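DegV family protein (Thermus thermophilus, PDB 2DT8) binds fatty acids, here palmitic acid, in a pocket of a DegV-family fold, though its wider physiological role is not established. Local coordinates at residues G90-T95 / L188-G193; A118-G123 / Y228-G233; D152-F157 / Y273-Y278; A214-A219 / S248-E253. All coordinates share one frame; numbering follows the deposited sequence.

From the N terminus, contact 1 brings the loop at 90-95, after strand 82-87, against the end of strand 185-191, closing the 92 residues between them. The start of helix 120-135 opens contact 2, which ends on strand 225-231, and strand 154-158 opens contact 3, which ends on strand 273-279 near the C terminus; contacts 1, 2 and 3 cross one another along the chain. Contact 4 is local, joining helix 204-219 to the entry of strand 252-259 within the span of contact 3; it crosses contact 2 and follows contact 1 in series. Contacts 2, 3 and 4 all reach the four-stranded mixed sheet, and the palmitic acid touches residues of contacts 1, 2 and 3.

Contact 1. Residues G90-T95 / L188-G193; sequences GKLSGT and LTLKEG. With PLM (palmitic acid), chain C.
L92 and L190 meet with their side chains crossing obliquely, CD1 of L92 4.0 Å from CD2 of L190, where the loop after strand 82-87 reaches the beta-hairpin turn between strands 185-191 and 194-201. This is one wall of the fatty acid pocket of the DegV fold. CD1 of L92 also approaches C9 of the palmitic acid chain. L190 divides its two branches: CD2 faces L92, while CD1 lies 3.9 Å from the ligand atom CB. The turn completes the contact with its backbone. In L92, CG stands anti to the carbonyl carbon (chi1 -60°), which sets it 3.5 Å from the carbonyl O of G193. That oxygen also touches CB of K91, and it is satisfied by a hydrogen bond from S89 OG. G193 has backbone angles that call for glycine, and a side chain there would turn toward K91.

S93 holds the acid head. Its OG, anti to the backbone N, donates to PLM O1 and accepts from both the backbone N and OG1 of T95, the former closing an ST turn at the start of helix 95-103. T61 OG1 is a second partner of the ligand. An alanine at S93 would probably leave the carboxyl group without one of its hydrogen bonds and T95 OG1 without this acceptor. The bond from S93 OG to PLM O1 is short, at 2.5 Å.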
# COMPACT_ATOMS: atom_id res chain seq x y z
N GLY A 90 -0.86 -11.00 -0.57
CA GLY A 90 -0.15 -12.25 -0.37
C GLY A 90 0.78 -12.68 -1.50
O GLY A 90 1.61 -13.57 -1.36
N LYS A 91 0.57 -12.00 -2.64
CA LYS A 91 1.42 -12.32 -3.78
C LYS A 91 2.69 -11.42 -3.88
O LYS A 91 3.60 -11.61 -4.67
CB LYS A 91 0.68 -12.04 -5.14
CG LYS A 91 -0.64 -12.79 -5.27
CD LYS A 91 -0.37 -14.22 -5.70
CE LYS A 91 -1.66 -15.02 -5.85
NZ LYS A 91 -1.39 -16.46 -5.58
N LEU A 92 2.67 -10.47 -2.93
CA LEU A 92 3.77 -9.52 -2.91
C LEU A 92 4.64 -9.78 -1.67
O LEU A 92 5.80 -9.36 -1.62
CB LEU A 92 3.29 -8.05 -2.85
CG LEU A 92 2.43 -7.50 -3.99
CD1 LEU A 92 2.05 -6.05 -3.67
CD2 LEU A 92 3.18 -7.60 -5.32
N SER A 93 4.08 -10.48 -0.69
CA SER A 93 4.80 -10.68 0.56
C SER A 93 4.30 -11.87 1.37
O SER A 93 3.13 -12.25 1.27
CB SER A 93 4.64 -9.41 1.40
OG SER A 93 5.18 -9.51 2.70
N GLY A 94 5.19 -12.42 2.20
CA GLY A 94 4.81 -13.53 3.05
C GLY A 94 4.14 -13.06 4.34
O GLY A 94 3.86 -13.86 5.22
N THR A 95 3.87 -11.76 4.44
CA THR A 95 3.24 -11.20 5.63
C THR A 95 1.92 -11.89 6.00
O THR A 95 1.73 -12.27 7.15
CB THR A 95 3.02 -9.68 5.46
OG1 THR A 95 4.30 -9.04 5.29
CG2 THR A 95 2.33 -9.08 6.69
N LEU A 188 1.64 1.82 -14.26
CA LEU A 188 1.36 0.50 -13.70
C LEU A 188 0.13 0.46 -12.80
O LEU A 188 -0.36 1.49 -12.36
CB LEU A 188 2.58 0.03 -12.90
CG LEU A 188 3.92 0.07 -13.65
CD1 LEU A 188 5.02 -0.46 -12.74
CD2 LEU A 188 3.83 -0.76 -14.91
N THR A 189 -0.33 -0.76 -12.52
CA THR A 189 -1.49 -0.95 -11.64
C THR A 189 -1.30 -2.30 -10.95
O THR A 189 -0.21 -2.89 -11.01
CB THR A 189 -2.82 -0.93 -12.46
OG1 THR A 189 -3.95 -0.98 -11.57
CG2 THR A 189 -2.90 -2.11 -13.43
N LEU A 190 -2.32 -2.74 -10.23
CA LEU A 190 -2.30 -4.06 -9.61
C LEU A 190 -3.64 -4.72 -9.93
O LEU A 190 -4.67 -4.05 -9.95
CB LEU A 190 -2.15 -3.97 -8.08
CG LEU A 190 -0.75 -3.73 -7.53
CD1 LEU A 190 -0.48 -2.24 -7.45
CD2 LEU A 190 -0.62 -4.35 -6.14
N LYS A 191 -3.60 -6.01 -10.22
CA LYS A 191 -4.82 -6.77 -10.48
C LYS A 191 -4.65 -8.06 -9.71
O LYS A 191 -3.61 -8.71 -9.80
CB LYS A 191 -5.00 -7.06 -11.98
CG LYS A 191 -5.24 -5.80 -12.81
CD LYS A 191 -6.53 -5.10 -12.41
CE LYS A 191 -6.67 -3.76 -13.12
NZ LYS A 191 -7.96 -3.09 -12.81
N GLU A 192 -5.61 -8.39 -9.00
CA GLU A 192 -5.55 -9.59 -8.18
C GLU A 192 -4.35 -9.65 -7.23
O GLU A 192 -3.85 -10.72 -6.89
CB GLU A 192 -5.67 -10.83 -9.05
CG GLU A 192 -7.05 -10.99 -9.65
CD GLU A 192 -8.11 -11.14 -8.57
OE1 GLU A 192 -7.94 -12.01 -7.68
OE2 GLU A 192 -9.11 -10.39 -8.60
N GLY A 193 -3.92 -8.44 -6.84
CA GLY A 193 -2.81 -8.38 -5.91
C GLY A 193 -1.39 -8.49 -6.49
O GLY A 193 -0.40 -8.60 -5.77
C1 PLM C . 8.50 -8.42 2.15
O1 PLM C . 7.68 -9.45 2.39
O2 PLM C . 9.70 -8.58 2.25
C2 PLM C . 7.93 -7.08 1.76
C3 PLM C . 7.67 -7.07 0.25
C4 PLM C . 7.14 -5.70 -0.19
C5 PLM C . 6.85 -5.73 -1.69
C6 PLM C . 6.23 -4.41 -2.14
C7 PLM C . 6.00 -4.46 -3.63
C8 PLM C . 5.20 -3.26 -4.07
C9 PLM C . 4.70 -3.52 -5.50
CA PLM C . 4.44 -2.20 -6.19
CB PLM C . 3.03 -1.75 -5.83
CC PLM C . 3.12 -0.54 -4.92
CD PLM C . 2.33 0.60 -5.54
CE PLM C . 2.57 1.87 -4.72
CF PLM C . 1.87 3.06 -5.39
CG PLM C . 0.37 3.02 -5.07

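Contact 2. Residues A118-G123 / Y228-G233; sequences ASLGVG and YFLYSG
With OG of S119 anti to the backbone N (chi1 -172°) and CG of L230 anti to the carbonyl carbon (chi1 -62°), the serine hydroxyl comes up against the forked end of the leucine. The contact is a helix-on-sheet packing, the first turn of helix 120-135 lying against strand 225-231 of the four-stranded mixed sheet. S119 OG is 3.1 Å from both CD1 and CD2 of L230, a close fit; its hydrogen bond is made elsewhere, with D12 OD2.

L120 supplies most of the apolar surface from the helix side. Its CD1 lies 3.7 Å from CD2 of L230. Against Y228 its side chain crosses at about a right angle: the two CB atoms of L120 and Y228 are 3.9 Å apart, and CD1 of L120 lies at the edge of the tyrosine ring, near its plane. F229, between Y228 and L230 on the strand, points away from the helix and stacks on F275. L230 also touches the palmitic acid, so it joins the helix start to the pocket. An alanine at L230 would probably open a gap between S119, L120 and the ligand chain, removing the branches that fill it. At the helix start, the carbonyl O of S119 accepts two backbone bonds, one from V122 N at 2.8 Å. The other comes from G123 N, which lies 3.2 Å from S119 O.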
# COMPACT_ATOMS: atom_id res chain seq x y z
N ALA A 118 -1.24 -2.60 -1.62
CA ALA A 118 0.04 -2.24 -1.02
C ALA A 118 0.02 -0.76 -0.63
O ALA A 118 -0.79 0.00 -1.16
CB ALA A 118 1.17 -2.52 -2.03
N SER A 119 0.92 -0.36 0.27
CA SER A 119 1.02 1.03 0.73
C SER A 119 -0.37 1.52 1.19
O SER A 119 -1.12 0.75 1.82
CB SER A 119 1.60 1.92 -0.38
OG SER A 119 1.86 3.22 0.11
N LEU A 120 -0.72 2.77 0.90
CA LEU A 120 -2.03 3.29 1.32
C LEU A 120 -3.23 2.55 0.72
O LEU A 120 -4.37 2.82 1.09
CB LEU A 120 -2.14 4.79 1.04
CG LEU A 120 -1.51 5.64 2.14
CD1 LEU A 120 -1.67 7.11 1.79
CD2 LEU A 120 -2.18 5.35 3.48
N GLY A 121 -2.97 1.63 -0.22
CA GLY A 121 -4.06 0.82 -0.75
C GLY A 121 -4.53 -0.07 0.39
O GLY A 121 -5.72 -0.40 0.50
N VAL A 122 -3.60 -0.46 1.25
CA VAL A 122 -3.94 -1.27 2.41
C VAL A 122 -4.44 -0.30 3.48
O VAL A 122 -5.47 -0.51 4.13
CB VAL A 122 -2.71 -2.02 2.97
CG1 VAL A 122 -3.12 -2.85 4.19
CG2 VAL A 122 -2.10 -2.91 1.90
N GLY A 123 -3.70 0.80 3.65
CA GLY A 123 -4.07 1.79 4.64
C GLY A 123 -5.48 2.33 4.52
O GLY A 123 -6.16 2.50 5.55
N TYR A 228 -5.93 8.39 -2.36
CA TYR A 228 -4.77 8.36 -1.50
C TYR A 228 -3.49 8.44 -2.40
O TYR A 228 -3.21 7.54 -3.18
CB TYR A 228 -4.79 7.05 -0.67
CG TYR A 228 -6.03 7.04 0.15
CD1 TYR A 228 -7.24 6.65 -0.41
CD2 TYR A 228 -6.00 7.46 1.49
CE1 TYR A 228 -8.40 6.67 0.34
CE2 TYR A 228 -7.16 7.49 2.24
CZ TYR A 228 -8.36 7.10 1.67
OH TYR A 228 -9.53 7.13 2.41
N PHE A 229 -2.78 9.56 -2.21
CA PHE A 229 -1.63 9.77 -3.07
C PHE A 229 -0.32 9.38 -2.38
O PHE A 229 -0.14 9.60 -1.19
CB PHE A 229 -1.57 11.25 -3.47
CG PHE A 229 -2.76 11.68 -4.29
CD1 PHE A 229 -3.97 11.98 -3.68
CD2 PHE A 229 -2.67 11.71 -5.67
CE1 PHE A 229 -5.09 12.32 -4.45
CE2 PHE A 229 -3.79 12.04 -6.45
CZ PHE A 229 -4.99 12.35 -5.83
N LEU A 230 0.59 8.83 -3.17
CA LEU A 230 1.87 8.33 -2.67
C LEU A 230 3.05 8.73 -3.55
O LEU A 230 2.94 8.87 -4.76
CB LEU A 230 1.82 6.80 -2.64
CG LEU A 230 0.74 6.22 -1.71
CD1 LEU A 230 0.38 4.80 -2.15
CD2 LEU A 230 1.26 6.25 -0.27
N TYR A 231 4.18 8.94 -2.85
CA TYR A 231 5.39 9.25 -3.59
C TYR A 231 6.71 8.91 -2.90
O TYR A 231 6.77 8.63 -1.71
CB TYR A 231 5.55 10.80 -3.79
CG TYR A 231 5.77 11.45 -2.47
CD1 TYR A 231 4.69 11.73 -1.65
CD2 TYR A 231 7.06 11.79 -2.06
CE1 TYR A 231 4.89 12.35 -0.42
CE2 TYR A 231 7.26 12.41 -0.84
CZ TYR A 231 6.18 12.70 -0.02
OH TYR A 231 6.37 13.30 1.20
N SER A 232 7.76 8.92 -3.74
CA SER A 232 9.07 8.64 -3.19
C SER A 232 9.83 9.65 -4.06
O SER A 232 9.58 9.79 -5.25
CB SER A 232 9.74 7.24 -3.51
OG SER A 232 9.92 7.13 -4.92
N GLY A 233 10.72 10.37 -3.37
CA GLY A 233 11.54 11.31 -4.10
C GLY A 233 10.97 12.72 -3.82
O GLY A 233 10.53 12.95 -2.69

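Contact 3. Residues D152-F157 / Y273-Y278; sequences DHFVRF and YGFYAY. With PLM (palmitic acid), chain C.
The carbonyl O of F154 accepts from A277 N at 2.8 Å and also receives a CA-H...O contact from Y276. It belongs to an antiparallel pairing of strand 154-158 with strand 273-279, whose short segments run at 176° to each other, at one edge of the four-stranded mixed sheet. F154 and A277 form a hydrogen-bonded pair, F154 N returning a bond to A277 O. In the next such pair, R156 O accepts from F275 N nearly along the C=O axis, whereas the reverse bond is weak.

On the face that carries V155, the valine lies alongside Y276, pointing the same way. Its CB stands over the tyrosine ring, 3.6 Å from the centroid and 15° off the normal, a CH-pi contact. H153 CD2 comes to the edge of that same ring, 3.5 Å from Y276 CE1, and one water bridges H153 NE2 and Y276 OH, while H153 ND1 is hydrogen-bonded to L149 O. The ring planes of F154 and F275, on the other face, are turned 38° apart, with F154 CE2 3.5 Å from F275 CZ; F215 meets both of these rings edge-to-face.

G274 faces F157 across a non-hydrogen-bonded pair, where any CB would clash with R156 O and F157 CA. The palmitic acid tail reaches this end of the pocket: PLM CG is 3.6 Å from Y276 CD2, and PLM CD lies 3.8 Å above the plane of the F157 ring, over its centre.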
# COMPACT_ATOMS: atom_id res chain seq x y z
N ASP A 152 -13.43 -3.78 -6.00
CA ASP A 152 -13.66 -2.52 -6.67
C ASP A 152 -12.87 -1.34 -6.10
O ASP A 152 -13.30 -0.67 -5.16
CB ASP A 152 -15.17 -2.21 -6.63
CG ASP A 152 -15.53 -0.88 -7.29
OD1 ASP A 152 -14.88 -0.50 -8.28
OD2 ASP A 152 -16.50 -0.23 -6.82
N HIS A 153 -11.68 -1.13 -6.64
CA HIS A 153 -10.87 0.01 -6.24
C HIS A 153 -9.99 0.40 -7.43
O HIS A 153 -9.99 -0.27 -8.47
CB HIS A 153 -10.04 -0.24 -4.96
CG HIS A 153 -8.94 -1.24 -5.09
ND1 HIS A 153 -9.08 -2.55 -4.67
CD2 HIS A 153 -7.66 -1.11 -5.51
CE1 HIS A 153 -7.93 -3.18 -4.82
NE2 HIS A 153 -7.05 -2.33 -5.33
N PHE A 154 -9.30 1.51 -7.28
CA PHE A 154 -8.47 2.03 -8.34
C PHE A 154 -7.05 2.26 -7.89
O PHE A 154 -6.82 2.65 -6.75
CB PHE A 154 -9.05 3.37 -8.79
CG PHE A 154 -8.27 4.03 -9.88
CD1 PHE A 154 -8.50 3.69 -11.21
CD2 PHE A 154 -7.30 4.99 -9.59
CE1 PHE A 154 -7.77 4.29 -12.23
CE2 PHE A 154 -6.57 5.59 -10.61
CZ PHE A 154 -6.81 5.24 -11.93
N VAL A 155 -6.10 1.99 -8.78
CA VAL A 155 -4.70 2.27 -8.50
C VAL A 155 -3.89 2.43 -9.78
O VAL A 155 -4.01 1.64 -10.72
CB VAL A 155 -4.01 1.21 -7.58
CG1 VAL A 155 -4.22 -0.20 -8.13
CG2 VAL A 155 -2.51 1.53 -7.46
N ARG A 156 -3.10 3.50 -9.82
CA ARG A 156 -2.18 3.74 -10.92
C ARG A 156 -0.93 4.35 -10.32
O ARG A 156 -1.00 5.15 -9.39
CB ARG A 156 -2.75 4.74 -11.93
CG ARG A 156 -3.81 4.19 -12.86
CD ARG A 156 -3.26 3.11 -13.78
NE ARG A 156 -4.26 2.67 -14.76
CZ ARG A 156 -5.28 1.87 -14.50
NH1 ARG A 156 -5.46 1.38 -13.27
NH2 ARG A 156 -6.14 1.53 -15.46
N PHE A 157 0.22 3.96 -10.85
CA PHE A 157 1.47 4.56 -10.40
C PHE A 157 2.52 4.47 -11.48
O PHE A 157 2.38 3.70 -12.44
CB PHE A 157 1.99 3.91 -9.09
CG PHE A 157 2.45 2.48 -9.23
CD1 PHE A 157 1.53 1.42 -9.26
CD2 PHE A 157 3.81 2.18 -9.27
CE1 PHE A 157 1.97 0.09 -9.31
CE2 PHE A 157 4.26 0.85 -9.33
CZ PHE A 157 3.34 -0.20 -9.35
N TYR A 273 5.36 7.54 -7.95
CA TYR A 273 4.23 8.40 -7.59
C TYR A 273 2.97 7.79 -8.15
O TYR A 273 3.01 7.03 -9.12
CB TYR A 273 4.41 9.83 -8.11
CG TYR A 273 4.42 9.97 -9.62
CD1 TYR A 273 5.60 9.79 -10.34
CD2 TYR A 273 3.26 10.27 -10.32
CE1 TYR A 273 5.62 9.92 -11.71
CE2 TYR A 273 3.27 10.40 -11.70
CZ TYR A 273 4.45 10.23 -12.39
OH TYR A 273 4.46 10.36 -13.76
N GLY A 274 1.84 8.09 -7.53
CA GLY A 274 0.58 7.56 -8.02
C GLY A 274 -0.44 7.74 -6.89
O GLY A 274 -0.23 8.50 -5.95
N PHE A 275 -1.53 6.97 -7.04
CA PHE A 275 -2.57 7.09 -6.04
C PHE A 275 -3.53 5.89 -6.06
O PHE A 275 -3.70 5.22 -7.06
CB PHE A 275 -3.40 8.39 -5.93
CG PHE A 275 -4.30 8.52 -7.12
CD1 PHE A 275 -3.78 8.98 -8.32
CD2 PHE A 275 -5.65 8.21 -7.01
CE1 PHE A 275 -4.61 9.14 -9.42
CE2 PHE A 275 -6.48 8.37 -8.12
CZ PHE A 275 -5.97 8.83 -9.32
N TYR A 276 -4.09 5.65 -4.86
CA TYR A 276 -5.06 4.57 -4.78
C TYR A 276 -6.35 5.35 -4.54
O TYR A 276 -6.35 6.50 -4.15
CB TYR A 276 -4.78 3.80 -3.44
CG TYR A 276 -4.23 2.45 -3.73
CD1 TYR A 276 -5.10 1.40 -4.03
CD2 TYR A 276 -2.86 2.21 -3.68
CE1 TYR A 276 -4.60 0.13 -4.29
CE2 TYR A 276 -2.36 0.94 -3.93
CZ TYR A 276 -3.23 -0.09 -4.23
OH TYR A 276 -2.73 -1.36 -4.50
N ALA A 277 -7.45 4.63 -4.84
CA ALA A 277 -8.74 5.26 -4.64
C ALA A 277 -10.05 4.28 -4.53
O ALA A 277 -9.94 3.16 -5.02
CB ALA A 277 -9.27 6.30 -5.73
N TYR A 278 -11.12 4.66 -3.84
CA TYR A 278 -12.32 3.82 -3.77
C TYR A 278 -13.49 4.75 -3.57
O TYR A 278 -13.30 5.94 -3.32
CB TYR A 278 -12.26 2.77 -2.64
CG TYR A 278 -12.43 3.30 -1.24
CD1 TYR A 278 -11.34 3.77 -0.52
CD2 TYR A 278 -13.69 3.31 -0.62
CE1 TYR A 278 -11.48 4.23 0.78
CE2 TYR A 278 -13.84 3.78 0.69
CZ TYR A 278 -12.73 4.23 1.38
OH TYR A 278 -12.87 4.71 2.66
C1 PLM C . 8.50 -8.42 2.15
O1 PLM C . 7.68 -9.45 2.39
O2 PLM C . 9.70 -8.58 2.25
C2 PLM C . 7.93 -7.08 1.76
C3 PLM C . 7.67 -7.07 0.25
C4 PLM C . 7.14 -5.70 -0.19
C5 PLM C . 6.85 -5.73 -1.69
C6 PLM C . 6.23 -4.41 -2.14
C7 PLM C . 6.00 -4.46 -3.63
C8 PLM C . 5.20 -3.26 -4.07
C9 PLM C . 4.70 -3.52 -5.50
CA PLM C . 4.44 -2.20 -6.19
CB PLM C . 3.03 -1.75 -5.83
CC PLM C . 3.12 -0.54 -4.92
CD PLM C . 2.33 0.60 -5.54
CE PLM C . 2.57 1.87 -4.72
CF PLM C . 1.87 3.06 -5.39
CG PLM C . 0.37 3.02 -5.07
O HOH W 1 -4.39 -3.18 -5.37

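Contact 4. Residues A214-A219 / S248-E253; sequences AFRAWA and SGLPVE
A219 and L250 bring the backbones closest, their CA atoms 7.6 Å apart, where the last turns of helix 204-219 pass the loop that leads from helix 236-247 into strand 252-259. L250 pushes its CD1 into the helix surface. F215, its CG anti to the backbone N (chi1 -179°), reaches out from the helix, and its side chain and that of the leucine slide past each other in opposite directions. F215 CE2 is 3.3 Å from L250 CD1. The same methyl lies 3.7 Å from A219 CB and touches R216 CG. V252 CG2 adds a looser contact at the edge of the F215 ring, near its plane.

The arginine chain, extended from CG to NE, carries its guanidinium to the carbonyl O of S248. NH2 of R216 donates to that oxygen at 2.9 Å, on a lone pair in the carbonyl plane, and NH1 adds a weak second bond. CB of S248 meanwhile lies over one face of the guanidinium, 3.3 Å from NH2 of R216. The S248 OG accepts from L250 N at 3.2 Å within the segment, forming an ST turn, and is also hydrogen-bonded to V245 O; G249 follows with positive phi. F215 also packs on I225 and V245. The whole is plain helix-on-sheet packing, helix 204-219 lying against the mixed four-stranded sheet at the entrance of its edge strand 252-259.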
# COMPACT_ATOMS: atom_id res chain seq x y z
N ALA A 214 -7.64 7.03 -17.10
CA ALA A 214 -8.04 5.77 -16.47
C ALA A 214 -8.93 6.04 -15.26
O ALA A 214 -9.93 5.35 -15.04
CB ALA A 214 -6.81 4.98 -16.04
N PHE A 215 -8.56 7.06 -14.48
CA PHE A 215 -9.33 7.42 -13.30
C PHE A 215 -10.74 7.87 -13.63
O PHE A 215 -11.70 7.45 -12.96
CB PHE A 215 -8.62 8.53 -12.53
CG PHE A 215 -9.33 8.94 -11.27
CD1 PHE A 215 -9.55 8.03 -10.24
CD2 PHE A 215 -9.77 10.25 -11.11
CE1 PHE A 215 -10.20 8.41 -9.07
CE2 PHE A 215 -10.42 10.64 -9.94
CZ PHE A 215 -10.63 9.72 -8.92
N ARG A 216 -10.88 8.72 -14.63
CA ARG A 216 -12.21 9.19 -15.02
C ARG A 216 -13.08 8.01 -15.46
O ARG A 216 -14.26 7.95 -15.11
CB ARG A 216 -12.10 10.22 -16.14
CG ARG A 216 -11.65 11.60 -15.68
CD ARG A 216 -11.60 12.56 -16.87
NE ARG A 216 -11.17 13.91 -16.51
CZ ARG A 216 -11.95 14.81 -15.92
NH1 ARG A 216 -13.21 14.52 -15.62
NH2 ARG A 216 -11.46 16.02 -15.63
N ALA A 217 -12.50 7.09 -16.23
CA ALA A 217 -13.23 5.92 -16.69
C ALA A 217 -13.70 5.09 -15.50
O ALA A 217 -14.86 4.67 -15.44
CB ALA A 217 -12.35 5.07 -17.60
N TRP A 218 -12.81 4.87 -14.54
CA TRP A 218 -13.16 4.10 -13.34
C TRP A 218 -14.17 4.84 -12.46
O TRP A 218 -15.06 4.22 -11.86
CB TRP A 218 -11.89 3.83 -12.50
CG TRP A 218 -12.18 3.24 -11.16
CD1 TRP A 218 -12.34 1.91 -10.86
CD2 TRP A 218 -12.42 3.95 -9.94
NE1 TRP A 218 -12.66 1.75 -9.54
CE2 TRP A 218 -12.71 2.99 -8.94
CE3 TRP A 218 -12.40 5.30 -9.58
CZ2 TRP A 218 -13.01 3.34 -7.62
CZ3 TRP A 218 -12.70 5.66 -8.27
CH2 TRP A 218 -12.99 4.67 -7.30
N ALA A 219 -14.04 6.17 -12.38
CA ALA A 219 -14.90 7.01 -11.54
C ALA A 219 -16.36 7.15 -11.95
O ALA A 219 -17.19 7.58 -11.14
CB ALA A 219 -14.28 8.41 -11.43
N SER A 248 -10.41 17.91 -11.58
CA SER A 248 -11.08 17.14 -12.62
C SER A 248 -12.60 17.31 -12.63
O SER A 248 -13.26 16.97 -13.61
CB SER A 248 -10.76 15.65 -12.46
OG SER A 248 -11.35 15.16 -11.27
N GLY A 249 -13.14 17.81 -11.53
CA GLY A 249 -14.58 17.97 -11.44
C GLY A 249 -15.23 16.70 -10.90
O GLY A 249 -16.45 16.64 -10.76
N LEU A 250 -14.42 15.68 -10.61
CA LEU A 250 -14.95 14.44 -10.04
C LEU A 250 -15.14 14.73 -8.56
O LEU A 250 -14.46 15.59 -7.99
CB LEU A 250 -13.97 13.28 -10.27
CG LEU A 250 -13.84 12.90 -11.75
CD1 LEU A 250 -12.84 11.77 -11.91
CD2 LEU A 250 -15.20 12.49 -12.30
N PRO A 251 -16.07 14.02 -7.89
CA PRO A 251 -16.35 14.23 -6.47
C PRO A 251 -15.39 13.56 -5.48
O PRO A 251 -15.76 12.63 -4.77
CB PRO A 251 -17.78 13.72 -6.32
CG PRO A 251 -17.81 12.57 -7.28
CD PRO A 251 -17.04 13.09 -8.49
N VAL A 252 -14.16 14.06 -5.44
CA VAL A 252 -13.13 13.53 -4.54
C VAL A 252 -13.20 14.29 -3.22
O VAL A 252 -12.79 15.46 -3.14
CB VAL A 252 -11.73 13.69 -5.18
CG1 VAL A 252 -10.66 13.08 -4.30
CG2 VAL A 252 -11.73 13.03 -6.55
N GLU A 253 -13.68 13.58 -2.24
CA GLU A 253 -13.84 14.21 -0.93
C GLU A 253 -12.65 14.10 0.03
O GLU A 253 -12.57 14.78 1.05
CB GLU A 253 -15.08 13.69 -0.21
CG GLU A 253 -15.12 12.18 0.01
CD GLU A 253 -16.23 11.78 0.96
OE1 GLU A 253 -17.35 12.31 0.82
OE2 GLU A 253 -15.98 10.92 1.84